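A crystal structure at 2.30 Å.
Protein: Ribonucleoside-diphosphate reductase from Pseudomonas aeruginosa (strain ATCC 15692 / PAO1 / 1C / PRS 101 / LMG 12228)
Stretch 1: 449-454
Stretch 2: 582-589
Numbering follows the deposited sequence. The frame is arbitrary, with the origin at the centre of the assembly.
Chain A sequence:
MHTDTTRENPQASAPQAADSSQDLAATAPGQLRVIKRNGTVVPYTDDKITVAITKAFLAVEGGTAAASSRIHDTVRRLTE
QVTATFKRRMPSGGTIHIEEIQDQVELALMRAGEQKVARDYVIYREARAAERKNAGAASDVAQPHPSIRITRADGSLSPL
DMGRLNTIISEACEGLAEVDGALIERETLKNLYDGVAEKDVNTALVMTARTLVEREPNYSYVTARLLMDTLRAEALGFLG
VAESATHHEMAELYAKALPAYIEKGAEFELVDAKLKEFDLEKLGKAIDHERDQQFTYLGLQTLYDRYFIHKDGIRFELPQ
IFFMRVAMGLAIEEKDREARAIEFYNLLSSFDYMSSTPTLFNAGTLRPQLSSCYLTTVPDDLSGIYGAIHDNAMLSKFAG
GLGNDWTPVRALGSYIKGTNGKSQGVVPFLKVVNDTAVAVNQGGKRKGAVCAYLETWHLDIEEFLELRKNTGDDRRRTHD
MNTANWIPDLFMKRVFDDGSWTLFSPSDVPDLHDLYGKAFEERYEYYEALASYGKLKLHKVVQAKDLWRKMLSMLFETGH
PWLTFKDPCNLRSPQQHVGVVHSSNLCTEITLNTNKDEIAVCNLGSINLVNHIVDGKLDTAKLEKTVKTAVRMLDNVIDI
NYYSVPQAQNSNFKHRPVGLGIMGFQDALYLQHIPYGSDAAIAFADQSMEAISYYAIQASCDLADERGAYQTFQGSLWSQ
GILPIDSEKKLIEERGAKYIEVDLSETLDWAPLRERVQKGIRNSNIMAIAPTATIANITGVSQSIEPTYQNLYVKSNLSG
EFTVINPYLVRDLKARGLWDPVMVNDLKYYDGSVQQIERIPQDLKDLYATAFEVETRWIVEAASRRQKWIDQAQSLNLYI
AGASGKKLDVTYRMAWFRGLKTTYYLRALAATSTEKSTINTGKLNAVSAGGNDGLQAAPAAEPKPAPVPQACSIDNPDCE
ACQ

Stretch 1 (449-454) AVCAYL
Stretch 2 582-589: HSSNLCTE

A single tyrosine, anchored by one hydrogen bond and joined by a loop leucine packed against the start of the strand, links a β-strand to an irregular loop at least 130 residues away in sequence. Stretch 1 is extended from Val 450 to Leu 454, with phi between -143° and -94° and psi between 123° and 146°. Its side chains therefore alternate: Ala 449, Cys 451 (chi1 t) and Tyr 453 point toward the loop, Val 450, Ala 452 and Leu 454 away. The chains run in opposite senses, Cys 451 CA lying 5.1 Å from Leu 586 CA and Tyr 453 CA 6.3 Å from Ser 583 CA.

Tyr 453 (chi1 -76°, m; chi2 78°) is buried and gives 104 Å² of its surface to the loop. Tyr 453 OH donates to Asn 585 O at 2.6 Å, near the plane of the ring, so the phenol satisfies its polar end on loop backbone. Ser 583 (phi/psi -173°/-179°) points toward the strand and sets its small side chain over one ring face, Ser 583 CB lying 3.4 Å from Tyr 453 CG and 25° off the ring normal. With chi1 at 77° (p), Ser 583 OG donates to Ser 584 O at 2.9 Å.

Leu 586 (phi/psi -55°/-36°; t, p) leaves its backbone sideways, but its end comes nearer the strand: Leu 586 CD2 meets Ala 449 CB at 3.8 Å, while Leu 586 CD1 touches both Cys 451 CB (3.9 Å) and Ala 449 CB (4.0 Å). Both partners are short.

Asn 585 points away from the strand, while its carbonyl accepts from Tyr 453 and, weakly, from Thr 588 N (Asn 585 O, 3.3 Å). Its side chain (chi1 69°, p) organises the turn: Asn 585 OD1 accepts from Glu 589 N at 3.0 Å and, weakly, from Thr 588 N at 2.9 Å. Thr 588 adopts phi/psi 70°/35°, and its CG2 lies 3.6 Å from Tyr 453 OH. Summed over both sides, 332 Å² is buried, most on Tyr 453 and Leu 586 (78 Å²).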

# COMPACT_ATOMS: atom_id res chain seq x y z
N ALA A 449 36.15 -9.72 -10.38
CA ALA A 449 35.17 -9.78 -9.30
C ALA A 449 35.58 -10.82 -8.26
O ALA A 449 36.47 -11.64 -8.50
CB ALA A 449 33.79 -10.09 -9.86
N VAL A 450 34.92 -10.79 -7.10
CA VAL A 450 35.19 -11.70 -6.00
C VAL A 450 33.87 -12.06 -5.33
O VAL A 450 32.95 -11.24 -5.26
CB VAL A 450 36.19 -11.09 -4.99
CG1 VAL A 450 35.72 -9.72 -4.54
CG2 VAL A 450 36.42 -12.01 -3.80
N CYS A 451 33.77 -13.29 -4.85
CA CYS A 451 32.58 -13.77 -4.14
C CYS A 451 33.00 -14.31 -2.78
O CYS A 451 33.83 -15.23 -2.71
CB CYS A 451 31.84 -14.85 -4.94
SG CYS A 451 30.34 -15.47 -4.12
N ALA A 452 32.42 -13.77 -1.72
CA ALA A 452 32.69 -14.24 -0.37
C ALA A 452 31.66 -15.27 0.06
O ALA A 452 30.46 -15.10 -0.17
CB ALA A 452 32.70 -13.07 0.62
N TYR A 453 32.13 -16.35 0.67
CA TYR A 453 31.29 -17.44 1.15
C TYR A 453 31.28 -17.47 2.67
O TYR A 453 32.32 -17.25 3.31
CB TYR A 453 31.78 -18.79 0.62
CG TYR A 453 31.45 -19.06 -0.83
CD1 TYR A 453 32.19 -18.47 -1.85
CD2 TYR A 453 30.43 -19.93 -1.18
CE1 TYR A 453 31.90 -18.72 -3.18
CE2 TYR A 453 30.14 -20.19 -2.51
CZ TYR A 453 30.88 -19.58 -3.50
OH TYR A 453 30.60 -19.83 -4.82
N LEU A 454 30.12 -17.77 3.25
CA LEU A 454 30.00 -17.90 4.70
C LEU A 454 29.05 -19.04 5.03
O LEU A 454 27.99 -19.17 4.41
CB LEU A 454 29.50 -16.60 5.34
CG LEU A 454 29.78 -16.49 6.84
CD1 LEU A 454 31.26 -16.25 7.08
CD2 LEU A 454 28.94 -15.38 7.46
N HIS A 582 36.14 -25.86 0.76
CA HIS A 582 35.74 -24.82 1.70
C HIS A 582 34.75 -23.83 1.11
O HIS A 582 34.11 -23.09 1.87
CB HIS A 582 36.98 -24.06 2.19
CG HIS A 582 37.86 -24.87 3.10
ND1 HIS A 582 39.20 -25.05 2.86
CD2 HIS A 582 37.58 -25.54 4.24
CE1 HIS A 582 39.72 -25.81 3.82
NE2 HIS A 582 38.76 -26.12 4.67
N SER A 583 34.60 -23.82 -0.21
CA SER A 583 33.58 -23.00 -0.87
C SER A 583 33.60 -23.37 -2.35
O SER A 583 34.36 -24.24 -2.79
CB SER A 583 33.83 -21.51 -0.66
OG SER A 583 34.88 -21.03 -1.49
N SER A 584 32.75 -22.69 -3.11
CA SER A 584 32.82 -22.74 -4.56
C SER A 584 33.51 -21.47 -5.05
O SER A 584 34.15 -20.76 -4.27
CB SER A 584 31.41 -22.94 -5.13
OG SER A 584 31.47 -23.22 -6.51
N ASN A 585 33.40 -21.17 -6.34
CA ASN A 585 34.14 -20.07 -6.92
C ASN A 585 33.20 -18.90 -7.23
O ASN A 585 32.03 -18.89 -6.83
CB ASN A 585 34.89 -20.54 -8.17
CG ASN A 585 33.95 -20.86 -9.32
OD1 ASN A 585 32.95 -21.55 -9.14
ND2 ASN A 585 34.27 -20.35 -10.50
N LEU A 586 33.73 -17.92 -7.95
CA LEU A 586 32.95 -16.74 -8.32
C LEU A 586 31.67 -17.12 -9.05
O LEU A 586 30.63 -16.46 -8.87
CB LEU A 586 33.81 -15.81 -9.19
CG LEU A 586 33.13 -14.56 -9.74
CD1 LEU A 586 32.62 -13.66 -8.62
CD2 LEU A 586 34.09 -13.79 -10.64
N CYS A 587 31.71 -18.16 -9.88
CA CYS A 587 30.58 -18.53 -10.73
C CYS A 587 29.87 -19.79 -10.28
O CYS A 587 28.91 -20.22 -10.93
CB CYS A 587 31.07 -18.68 -12.18
SG CYS A 587 31.82 -17.16 -12.83
N THR A 588 30.31 -20.41 -9.18
CA THR A 588 29.58 -21.46 -8.46
C THR A 588 29.48 -22.77 -9.24
O THR A 588 28.48 -23.48 -9.13
CB THR A 588 28.17 -20.99 -8.06
OG1 THR A 588 27.30 -20.99 -9.21
CG2 THR A 588 28.22 -19.59 -7.45
N GLU A 589 30.51 -23.13 -10.00
CA GLU A 589 30.57 -24.43 -10.65
C GLU A 589 31.81 -25.24 -10.28
O GLU A 589 31.94 -26.39 -10.73
CB GLU A 589 30.50 -24.28 -12.18
CG GLU A 589 31.83 -23.97 -12.89
CD GLU A 589 32.30 -22.55 -12.68
OE1 GLU A 589 31.66 -21.81 -11.91
OE2 GLU A 589 33.31 -22.16 -13.31